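Transcription regulator, Crp family (Thermus thermophilus, PDB 4EV0) binds cyclic AMP as a homodimer and activates transcription from six promoters in a cAMP-dependent manner through a winged helix-turn-helix DNA-binding domain. Local coordinates at residues 25-28 / 32-35; 185-188 / 192-195; 74-79 / 124-129; 52-55 / 61-64. All coordinates share one frame; numbering follows the deposited sequence.

Contact 1: residues 25-28 / 32-35; sequences RLYP and PIFY. With CMP (adenosine-3',5'-cyclic-monophosphate), chain G.
Tyr-27 and Ile-33 meet in an apolar, ring-on-methylene contact at the surface of the cyclic nucleotide-binding domain, where strand 23-27 gives way after a short turn to strand 32-34. The two strands belong to different sheets; even their closest CA atoms, those of Tyr-27 and Ile-33, are 6.9 Å apart. Ile-33 lays CG1 over one face of the tyrosine ring, 4.0 Å from its centroid and 18° off the ring normal, a CH-pi contact displaced a little toward the CG end. Its CG2 branch lies farther along, 4.0 Å from both CE1 and CZ of Tyr-27. CG1 stands anti to the carbonyl carbon (chi1 -61°) and CG2 anti to the backbone N, which lets the two branches follow the ring. Pro-32 adds its carbonyl O, 3.7 Å from Tyr-27 CE2. At the far end a water in the plane of the ring sits 2.7 Å from Tyr-27 OH and donates a weak hydrogen bond to Ile-33 O. Leu-97 and Ala-91 touch both side chains. A classic beta bulge sets both Ile-33 and Phe-34 opposite Ala-89 of strand 88-91, and Phe-34 turns its ring to the nucleotide, with CE1 3.5 Å from cAMP O5'. The contact thus joins the edge strands of the two antiparallel sheets of the beta-roll, the cupin-like fold of cyclic nucleotide-binding domains.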
# COMPACT_ATOMS: atom_id res chain seq x y z
N ARG B 25 -21.99 -22.81 2.40
CA ARG B 25 -22.45 -22.00 3.54
C ARG B 25 -23.30 -20.84 3.00
O ARG B 25 -22.95 -20.22 1.99
CB ARG B 25 -21.26 -21.47 4.36
CG ARG B 25 -20.36 -22.54 5.01
CD ARG B 25 -20.99 -23.10 6.27
NE ARG B 25 -20.07 -23.86 7.12
CZ ARG B 25 -19.84 -25.17 7.00
NH1 ARG B 25 -20.43 -25.87 6.04
NH2 ARG B 25 -19.00 -25.78 7.83
N LEU B 26 -24.41 -20.55 3.68
CA LEU B 26 -25.35 -19.52 3.22
C LEU B 26 -25.45 -18.34 4.18
O LEU B 26 -25.59 -18.52 5.40
CB LEU B 26 -26.74 -20.11 2.99
CG LEU B 26 -27.00 -20.87 1.68
CD1 LEU B 26 -26.21 -22.17 1.60
CD2 LEU B 26 -28.50 -21.13 1.50
N TYR B 27 -25.37 -17.12 3.63
CA TYR B 27 -25.53 -15.89 4.42
C TYR B 27 -26.53 -14.94 3.78
O TYR B 27 -26.26 -14.39 2.71
CB TYR B 27 -24.17 -15.19 4.63
CG TYR B 27 -23.25 -15.99 5.50
CD1 TYR B 27 -22.41 -16.96 4.96
CD2 TYR B 27 -23.25 -15.81 6.88
CE1 TYR B 27 -21.59 -17.73 5.77
CE2 TYR B 27 -22.44 -16.57 7.70
CZ TYR B 27 -21.61 -17.53 7.14
OH TYR B 27 -20.81 -18.29 7.97
N PRO B 28 -27.68 -14.74 4.44
CA PRO B 28 -28.75 -13.82 4.02
C PRO B 28 -28.28 -12.37 4.03
O PRO B 28 -27.29 -12.07 4.71
CB PRO B 28 -29.82 -14.01 5.10
CG PRO B 28 -29.54 -15.36 5.72
CD PRO B 28 -28.03 -15.47 5.68
N PRO B 32 -23.48 -10.86 9.10
CA PRO B 32 -22.03 -10.91 9.23
C PRO B 32 -21.54 -12.32 8.94
O PRO B 32 -22.14 -13.28 9.41
CB PRO B 32 -21.78 -10.57 10.71
CG PRO B 32 -23.05 -9.94 11.18
CD PRO B 32 -24.14 -10.59 10.39
N ILE B 33 -20.48 -12.43 8.15
CA ILE B 33 -19.90 -13.71 7.83
C ILE B 33 -18.85 -14.02 8.91
O ILE B 33 -18.91 -15.07 9.57
CB ILE B 33 -19.33 -13.72 6.41
CG1 ILE B 33 -20.46 -13.44 5.42
CG2 ILE B 33 -18.66 -15.03 6.10
CD1 ILE B 33 -20.11 -12.41 4.35
N PHE B 34 -17.93 -13.08 9.11
CA PHE B 34 -17.05 -13.08 10.29
C PHE B 34 -16.58 -11.65 10.58
O PHE B 34 -16.81 -10.73 9.79
CB PHE B 34 -15.85 -14.02 10.13
CG PHE B 34 -15.01 -13.75 8.90
CD1 PHE B 34 -14.16 -12.65 8.85
CD2 PHE B 34 -15.06 -14.61 7.81
CE1 PHE B 34 -13.40 -12.40 7.73
CE2 PHE B 34 -14.28 -14.35 6.67
CZ PHE B 34 -13.45 -13.26 6.64
N TYR B 35 -15.91 -11.48 11.72
CA TYR B 35 -15.41 -10.19 12.16
C TYR B 35 -13.89 -10.14 12.23
O TYR B 35 -13.23 -11.17 12.37
CB TYR B 35 -15.97 -9.85 13.54
CG TYR B 35 -17.43 -9.47 13.52
CD1 TYR B 35 -17.94 -8.66 12.51
CD2 TYR B 35 -18.30 -9.93 14.50
CE1 TYR B 35 -19.28 -8.30 12.49
CE2 TYR B 35 -19.65 -9.58 14.49
CZ TYR B 35 -20.13 -8.76 13.48
OH TYR B 35 -21.47 -8.41 13.46
P CMP G . -8.61 -13.01 6.42
O1P CMP G . -8.74 -14.47 6.73
O2P CMP G . -7.47 -12.23 7.04
O5' CMP G . -10.01 -12.26 6.72
C5' CMP G . -10.34 -11.03 6.06
C4' CMP G . -9.97 -11.14 4.62
O4' CMP G . -10.03 -9.87 3.94
C3' CMP G . -8.55 -11.56 4.39
O3' CMP G . -8.32 -12.89 4.81
C2' CMP G . -8.41 -11.29 2.90
O2' CMP G . -9.12 -12.25 2.14
C1' CMP G . -9.18 -9.96 2.80
N9 CMP G . -8.26 -8.81 2.80
C8 CMP G . -7.42 -8.45 3.78
N7 CMP G . -6.71 -7.35 3.39
C5 CMP G . -7.11 -7.01 2.15
C6 CMP G . -6.80 -5.95 1.15
N6 CMP G . -5.86 -5.01 1.44
N1 CMP G . -7.47 -5.98 -0.03
C2 CMP G . -8.39 -6.91 -0.32
N3 CMP G . -8.73 -7.90 0.55
C4 CMP G . -8.14 -7.99 1.76
O HOH W 1 -20.73 -17.79 10.61

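Contact 2: residues 185-188 / 192-195; sequences HALA and VVRL
Leu-195 reaches back from strand 193-196 to the helix that precedes it, and its side chain can be followed outward. CB leads off toward helix 177-189; CG, set anti to the carbonyl carbon (chi1 -51°), passes the methyl of Ala-188 at 4.4 Å from its CB; and CD1 ends over one face of the His-185 imidazole, 3.9 Å from ND1. That last contact is a CH-pi interaction, 27° off the ring normal, with the two side chains crossing at about a right angle. Deeper in, Val-193 CG2 packs 3.8 Å from Leu-187 CB and also touches Ala-188 CB.

This is the passage from the second helix of the helix-turn-helix into the wing of the Crp-type winged-helix domain; the predicted DNA-binding motif runs as far as His-185. The turn is tied by a single carbonyl: Leu-187 O accepts a hydrogen bond from Val-192 N at 2.9 Å and a weak one from Val-193 N. Beside it Ala-188 CA offers a CA-H...O contact to Val-193 O, at 3.3 Å, as the chain leaves the turn. Buried Leu-187 and Val-192 approach less closely, CD2 to CB, and both also lie against Ile-211 of helix 205-212. On the strand side, Val-193 and Leu-195 rest on Val-200 of the next wing strand, while Leu-150 of helix 139-154 meets both Leu-187 and Val-193.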
# COMPACT_ATOMS: atom_id res chain seq x y z
N HIS B 185 1.17 21.73 -16.56
CA HIS B 185 0.46 21.96 -17.82
C HIS B 185 -0.90 22.63 -17.59
O HIS B 185 -1.28 23.53 -18.34
CB HIS B 185 0.40 20.68 -18.66
CG HIS B 185 1.71 20.35 -19.30
ND1 HIS B 185 2.27 21.12 -20.30
CD2 HIS B 185 2.59 19.34 -19.07
CE1 HIS B 185 3.43 20.60 -20.67
NE2 HIS B 185 3.65 19.52 -19.93
N ALA B 186 -1.60 22.22 -16.53
CA ALA B 186 -2.83 22.90 -16.12
C ALA B 186 -2.58 24.35 -15.67
O ALA B 186 -3.34 25.25 -16.02
CB ALA B 186 -3.55 22.12 -15.04
N LEU B 187 -1.50 24.58 -14.92
CA LEU B 187 -1.13 25.94 -14.49
C LEU B 187 -0.76 26.84 -15.66
O LEU B 187 -1.01 28.04 -15.62
CB LEU B 187 0.00 25.91 -13.47
CG LEU B 187 -0.37 25.41 -12.07
CD1 LEU B 187 0.82 25.38 -11.12
CD2 LEU B 187 -1.52 26.26 -11.49
N ALA B 188 -0.16 26.26 -16.71
CA ALA B 188 0.16 27.03 -17.91
C ALA B 188 -1.09 27.37 -18.72
O ALA B 188 -1.22 28.49 -19.23
CB ALA B 188 1.18 26.29 -18.77
N VAL B 192 -1.03 30.92 -15.38
CA VAL B 192 -0.35 31.22 -14.11
C VAL B 192 1.18 31.10 -14.25
O VAL B 192 1.93 31.89 -13.67
CB VAL B 192 -0.88 30.33 -12.95
CG1 VAL B 192 -0.20 30.69 -11.63
CG2 VAL B 192 -2.39 30.50 -12.83
N VAL B 193 1.62 30.11 -15.02
CA VAL B 193 3.03 29.89 -15.25
C VAL B 193 3.32 29.75 -16.74
O VAL B 193 2.43 29.43 -17.53
CB VAL B 193 3.55 28.60 -14.54
CG1 VAL B 193 3.15 28.60 -13.06
CG2 VAL B 193 3.02 27.35 -15.22
N ARG B 194 4.57 30.00 -17.12
CA ARG B 194 5.02 29.75 -18.48
C ARG B 194 6.17 28.75 -18.45
O ARG B 194 7.11 28.89 -17.66
CB ARG B 194 5.45 31.06 -19.16
CG ARG B 194 6.19 30.84 -20.47
CD ARG B 194 6.39 32.14 -21.22
NE ARG B 194 5.11 32.73 -21.58
CZ ARG B 194 4.94 33.99 -21.97
NH1 ARG B 194 6.00 34.80 -22.04
NH2 ARG B 194 3.73 34.44 -22.29
N LEU B 195 6.10 27.74 -19.31
CA LEU B 195 7.12 26.68 -19.32
C LEU B 195 8.07 26.81 -20.49
O LEU B 195 7.71 27.30 -21.57
CB LEU B 195 6.46 25.30 -19.36
CG LEU B 195 5.37 25.04 -18.33
CD1 LEU B 195 4.72 23.68 -18.57
CD2 LEU B 195 5.94 25.13 -16.92

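Contact 3: residues 74-79 / 124-129; sequences FGEMSL and ARRLRE. With CMP (adenosine-3',5'-cyclic-monophosphate), chain G.
The chain leaves strand 73-74 through Gly-75, which has positive phi (84°), and leads into helix 76-81, while the long helix 114-135 stands across from it. Three backbone N-H groups of this turn bond to the cAMP: Gly-75 N to O2' of the ribose, Ser-78 N to O1P of the phosphate at 3.0 Å, and Met-77 N, weakly, to O3'. Between the segments one pair carries the contact: Glu-76 OE2 and Arg-126 NH1 form a salt bridge of 2.7 Å. Glu-76 has CG between its backbone N and carbonyl carbon (chi1 74°) and bends again at chi2, which brings the carboxylate round to the ribose. OE1 accepts a very short hydrogen bond of 2.5 Å from O2', and OE2 is the oxygen nearer the arginine. Arg-126 arrives from helix 114-135 with its chain extended from CG to NE, NH1 coming in beside O2', and meets the carboxylate with the edge of its guanidinium, the two planes 48° apart. N3 of the adenine lies above one face of that guanidinium, toward its rim. Glu-76 and Leu-73 hold the guanidinium at NH1 and NH2, the latter through the Leu-73 carbonyl. Met-77 bends at chi3 and sets SD against both sugar and base, 3.6 Å from C3' and from C8. Asp-131 of the second subunit bonds the ligand too, as do Arg-85 and Ser-86. The short helix after a glycine, with amides on the cyclic phosphate and a glutamate on the ribose 2'-hydroxyl, is the phosphate-binding cassette of cyclic nucleotide-binding domains.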
# COMPACT_ATOMS: atom_id res chain seq x y z
N PHE B 74 -12.11 -14.62 -0.50
CA PHE B 74 -11.69 -13.91 0.73
C PHE B 74 -11.48 -14.85 1.92
O PHE B 74 -11.97 -15.97 1.92
CB PHE B 74 -12.69 -12.81 1.11
CG PHE B 74 -14.07 -13.33 1.44
CD1 PHE B 74 -14.97 -13.65 0.42
CD2 PHE B 74 -14.48 -13.48 2.76
CE1 PHE B 74 -16.25 -14.12 0.72
CE2 PHE B 74 -15.75 -13.95 3.07
CZ PHE B 74 -16.64 -14.26 2.05
N GLY B 75 -10.75 -14.36 2.92
CA GLY B 75 -10.51 -15.09 4.15
C GLY B 75 -9.35 -16.07 4.07
O GLY B 75 -9.25 -17.03 4.86
N GLU B 76 -8.45 -15.83 3.13
CA GLU B 76 -7.33 -16.75 2.89
C GLU B 76 -6.18 -16.56 3.88
O GLU B 76 -5.35 -17.44 4.05
CB GLU B 76 -6.85 -16.66 1.44
CG GLU B 76 -6.06 -15.39 1.10
CD GLU B 76 -6.90 -14.10 1.10
OE1 GLU B 76 -8.14 -14.15 0.91
OE2 GLU B 76 -6.30 -13.02 1.29
N MET B 77 -6.13 -15.41 4.54
CA MET B 77 -5.01 -15.12 5.43
C MET B 77 -5.06 -15.95 6.72
O MET B 77 -4.07 -16.58 7.09
CB MET B 77 -4.89 -13.62 5.68
CG MET B 77 -4.56 -12.83 4.41
SD MET B 77 -4.96 -11.05 4.35
CE MET B 77 -4.07 -10.40 5.76
N SER B 78 -6.21 -15.97 7.39
CA SER B 78 -6.36 -16.78 8.60
C SER B 78 -6.22 -18.26 8.25
O SER B 78 -5.68 -19.04 9.02
CB SER B 78 -7.69 -16.50 9.29
OG SER B 78 -7.76 -15.14 9.71
N LEU B 79 -6.70 -18.62 7.07
CA LEU B 79 -6.51 -19.97 6.56
C LEU B 79 -5.03 -20.36 6.48
O LEU B 79 -4.64 -21.48 6.82
CB LEU B 79 -7.16 -20.14 5.18
CG LEU B 79 -6.90 -21.55 4.63
CD1 LEU B 79 -8.19 -22.36 4.53
CD2 LEU B 79 -6.15 -21.53 3.31
N ALA B 124 -0.17 -11.40 -4.03
CA ALA B 124 0.80 -10.53 -4.67
C ALA B 124 0.08 -9.40 -5.40
O ALA B 124 0.49 -8.26 -5.30
CB ALA B 124 1.72 -11.31 -5.60
N ARG B 125 -1.00 -9.73 -6.10
CA ARG B 125 -1.83 -8.75 -6.79
C ARG B 125 -2.38 -7.70 -5.82
O ARG B 125 -2.44 -6.51 -6.14
CB ARG B 125 -2.98 -9.46 -7.54
CG ARG B 125 -4.03 -8.56 -8.23
CD ARG B 125 -3.46 -7.79 -9.43
NE ARG B 125 -2.25 -8.43 -9.96
CZ ARG B 125 -1.13 -7.77 -10.28
NH1 ARG B 125 -1.05 -6.45 -10.15
NH2 ARG B 125 -0.08 -8.46 -10.74
N ARG B 126 -2.75 -8.14 -4.62
CA ARG B 126 -3.31 -7.27 -3.60
C ARG B 126 -2.26 -6.36 -2.98
O ARG B 126 -2.55 -5.22 -2.64
CB ARG B 126 -4.00 -8.09 -2.51
CG ARG B 126 -5.46 -8.42 -2.81
CD ARG B 126 -5.93 -9.64 -2.01
NE ARG B 126 -7.28 -10.06 -2.37
CZ ARG B 126 -7.93 -11.06 -1.81
NH1 ARG B 126 -7.35 -11.77 -0.85
NH2 ARG B 126 -9.17 -11.37 -2.20
N LEU B 127 -1.05 -6.87 -2.83
CA LEU B 127 0.05 -6.07 -2.29
C LEU B 127 0.49 -4.98 -3.26
O LEU B 127 0.98 -3.93 -2.85
CB LEU B 127 1.23 -6.96 -1.88
CG LEU B 127 1.19 -7.70 -0.53
CD1 LEU B 127 2.10 -8.91 -0.59
CD2 LEU B 127 1.60 -6.80 0.62
N ARG B 128 0.30 -5.23 -4.55
CA ARG B 128 0.60 -4.23 -5.56
C ARG B 128 -0.42 -3.10 -5.54
O ARG B 128 -0.07 -1.92 -5.67
CB ARG B 128 0.70 -4.88 -6.94
CG ARG B 128 2.00 -5.63 -7.13
CD ARG B 128 2.25 -6.01 -8.57
NE ARG B 128 3.32 -6.99 -8.71
CZ ARG B 128 4.61 -6.67 -8.84
NH1 ARG B 128 4.99 -5.39 -8.85
NH2 ARG B 128 5.52 -7.63 -8.96
N GLU B 129 -1.69 -3.46 -5.38
CA GLU B 129 -2.77 -2.50 -5.22
C GLU B 129 -2.58 -1.66 -3.96
O GLU B 129 -2.88 -0.46 -3.93
CB GLU B 129 -4.12 -3.22 -5.23
CG GLU B 129 -4.42 -3.86 -6.57
CD GLU B 129 -5.54 -4.89 -6.53
OE1 GLU B 129 -6.06 -5.19 -5.43
OE2 GLU B 129 -5.89 -5.42 -7.61
P CMP G . -8.61 -13.01 6.42
O1P CMP G . -8.74 -14.47 6.73
O2P CMP G . -7.47 -12.23 7.04
O5' CMP G . -10.01 -12.26 6.72
C5' CMP G . -10.34 -11.03 6.06
C4' CMP G . -9.97 -11.14 4.62
O4' CMP G . -10.03 -9.87 3.94
C3' CMP G . -8.55 -11.56 4.39
O3' CMP G . -8.32 -12.89 4.81
C2' CMP G . -8.41 -11.29 2.90
O2' CMP G . -9.12 -12.25 2.14
C1' CMP G . -9.18 -9.96 2.80
N9 CMP G . -8.26 -8.81 2.80
C8 CMP G . -7.42 -8.45 3.78
N7 CMP G . -6.71 -7.35 3.39
C5 CMP G . -7.11 -7.01 2.15
C6 CMP G . -6.80 -5.95 1.15
N6 CMP G . -5.86 -5.01 1.44
N1 CMP G . -7.47 -5.98 -0.03
C2 CMP G . -8.39 -6.91 -0.32
N3 CMP G . -8.73 -7.90 0.55
C4 CMP G . -8.14 -7.99 1.76

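Contact 4: residues 52-55 / 61-64; sequences RLFR and QERT. With CMP (adenosine-3',5'-cyclic-monophosphate), chain G.
Strands 51-57 and 61-68 form an antiparallel beta hairpin at one edge of a sheet in the cAMP-binding beta-roll, and residues 52-55 and 61-64 are its paired arms. Arg-55 and Arg-63 make the hydrogen-bonded pair, with Arg-63 N to Arg-55 O at 2.9 Å and Arg-55 N to Arg-63 O at 3.1 Å; Phe-54 and Thr-64 are the adjoining non-hydrogen-bonded pair. The sheet face carrying Phe-54 and Thr-64 holds a compact polar cluster. Arg-52 bends at chi3 (73°) and brings its guanidinium across to the other strand, where NH1 donates to Thr-64 OG1 at 2.8 Å and both NH1 and NH2 bond to OE2 of Glu-62. The NH2 bond is very short, 2.5 Å; all these acceptors lie at the guanidinium edge, and the carboxylate is turned 29° from its plane. That carboxylate also stacks on the Phe-54 ring, 22° from parallel, with OE2 over the ring centre. CD1 of the same phenylalanine lies over a face of the Arg-52 guanidinium; Phe-54 thus touches both partners of the salt bridge. On the other face Arg-55 and Arg-63 run side by side, Arg-55 NE 4.0 Å from Arg-63 NH2; the like charges are answered by Asp-135 of the second subunit, which makes a salt bridge to each. Leu-53 points its CD1 to the ribose, 3.8 Å from O4' of cAMP. Strand 88-91 flanks strand 51-57 on its other side, leaving 61-68 outermost, and from the hairpin Gln-61 reaches Ser-176 and Thr-179 in the second subunit's DNA-binding domain.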
# COMPACT_ATOMS: atom_id res chain seq x y z
N ARG B 52 -19.08 -7.59 1.42
CA ARG B 52 -18.22 -6.44 1.69
C ARG B 52 -17.21 -6.73 2.79
O ARG B 52 -17.56 -7.24 3.86
CB ARG B 52 -19.03 -5.19 2.04
CG ARG B 52 -18.15 -3.99 2.34
CD ARG B 52 -18.96 -2.72 2.51
NE ARG B 52 -19.68 -2.74 3.77
CZ ARG B 52 -19.33 -2.04 4.85
NH1 ARG B 52 -18.26 -1.25 4.81
NH2 ARG B 52 -20.07 -2.13 5.95
N LEU B 53 -15.95 -6.40 2.51
CA LEU B 53 -14.87 -6.45 3.49
C LEU B 53 -14.52 -5.06 3.99
O LEU B 53 -14.48 -4.10 3.22
CB LEU B 53 -13.62 -7.04 2.84
CG LEU B 53 -13.78 -8.39 2.16
CD1 LEU B 53 -12.54 -8.71 1.33
CD2 LEU B 53 -14.03 -9.49 3.18
N PHE B 54 -14.24 -4.95 5.29
CA PHE B 54 -13.87 -3.67 5.90
C PHE B 54 -13.09 -3.87 7.19
O PHE B 54 -13.23 -4.89 7.87
CB PHE B 54 -15.09 -2.79 6.16
CG PHE B 54 -16.09 -3.39 7.15
CD1 PHE B 54 -17.11 -4.23 6.71
CD2 PHE B 54 -16.03 -3.08 8.50
CE1 PHE B 54 -18.05 -4.77 7.61
CE2 PHE B 54 -16.96 -3.61 9.40
CZ PHE B 54 -17.97 -4.46 8.96
N ARG B 55 -12.26 -2.89 7.51
CA ARG B 55 -11.52 -2.87 8.76
C ARG B 55 -12.11 -1.78 9.63
O ARG B 55 -12.70 -0.82 9.12
CB ARG B 55 -10.03 -2.58 8.50
CG ARG B 55 -9.20 -3.84 8.13
CD ARG B 55 -7.73 -3.52 7.76
NE ARG B 55 -6.93 -3.07 8.89
CZ ARG B 55 -6.20 -3.86 9.67
NH1 ARG B 55 -6.18 -5.18 9.47
NH2 ARG B 55 -5.48 -3.35 10.67
N GLN B 61 -14.68 3.48 13.31
CA GLN B 61 -15.05 3.86 11.95
C GLN B 61 -14.66 2.75 11.00
O GLN B 61 -13.71 2.01 11.26
CB GLN B 61 -14.39 5.17 11.54
CG GLN B 61 -14.72 6.33 12.45
CD GLN B 61 -14.08 7.63 11.96
OE1 GLN B 61 -14.65 8.34 11.14
NE2 GLN B 61 -12.89 7.92 12.46
N GLU B 62 -15.39 2.61 9.90
CA GLU B 62 -15.04 1.54 8.99
C GLU B 62 -14.50 1.99 7.64
O GLU B 62 -15.01 2.90 7.00
CB GLU B 62 -16.13 0.46 8.88
CG GLU B 62 -17.53 0.92 8.70
CD GLU B 62 -18.49 -0.25 8.53
OE1 GLU B 62 -18.85 -0.92 9.53
OE2 GLU B 62 -18.87 -0.51 7.36
N ARG B 63 -13.42 1.33 7.25
CA ARG B 63 -12.78 1.59 5.98
C ARG B 63 -12.99 0.38 5.09
O ARG B 63 -12.38 -0.66 5.30
CB ARG B 63 -11.28 1.84 6.20
CG ARG B 63 -10.50 2.04 4.91
CD ARG B 63 -9.07 2.51 5.19
NE ARG B 63 -8.30 1.49 5.90
CZ ARG B 63 -7.64 0.52 5.29
NH1 ARG B 63 -7.66 0.45 3.97
NH2 ARG B 63 -6.96 -0.36 6.00
N THR B 64 -13.87 0.52 4.10
CA THR B 64 -14.17 -0.57 3.18
C THR B 64 -12.97 -0.93 2.33
O THR B 64 -12.32 -0.05 1.77
CB THR B 64 -15.31 -0.20 2.22
OG1 THR B 64 -16.52 0.02 2.97
CG2 THR B 64 -15.52 -1.33 1.19
P CMP G . -8.61 -13.01 6.42
O1P CMP G . -8.74 -14.47 6.73
O2P CMP G . -7.47 -12.23 7.04
O5' CMP G . -10.01 -12.26 6.72
C5' CMP G . -10.34 -11.03 6.06
C4' CMP G . -9.97 -11.14 4.62
O4' CMP G . -10.03 -9.87 3.94
C3' CMP G . -8.55 -11.56 4.39
O3' CMP G . -8.32 -12.89 4.81
C2' CMP G . -8.41 -11.29 2.90
O2' CMP G . -9.12 -12.25 2.14
C1' CMP G . -9.18 -9.96 2.80
N9 CMP G . -8.26 -8.81 2.80
C8 CMP G . -7.42 -8.45 3.78
N7 CMP G . -6.71 -7.35 3.39
C5 CMP G . -7.11 -7.01 2.15
C6 CMP G . -6.80 -5.95 1.15
N6 CMP G . -5.86 -5.01 1.44
N1 CMP G . -7.47 -5.98 -0.03
C2 CMP G . -8.39 -6.91 -0.32
N3 CMP G . -8.73 -7.90 0.55
C4 CMP G . -8.14 -7.99 1.76

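How the contacts relate
Contacts 1, 3 and 4 surround one cAMP, each lending it at least one residue, whereas contact 2 lies in the DNA-binding domain, its nearest atoms about 25 Å from those of contact 3. Contact 1 is a surface contact and almost wholly apolar; contact 2 is partly buried and also apolar, tied by backbone bonds. Charge dominates contacts 3 and 4, both partly buried and both touching the second subunit. Contacts 1 and 4 reach the same sheet, contact 1 through its edge strand 32-34 and contact 4 through strand 51-57 and the opposite edge strand 61-68. Within the cAMP-binding domain, Phe-74 of contact 3 packs against Phe-34 of contact 1 and Leu-53 of contact 4.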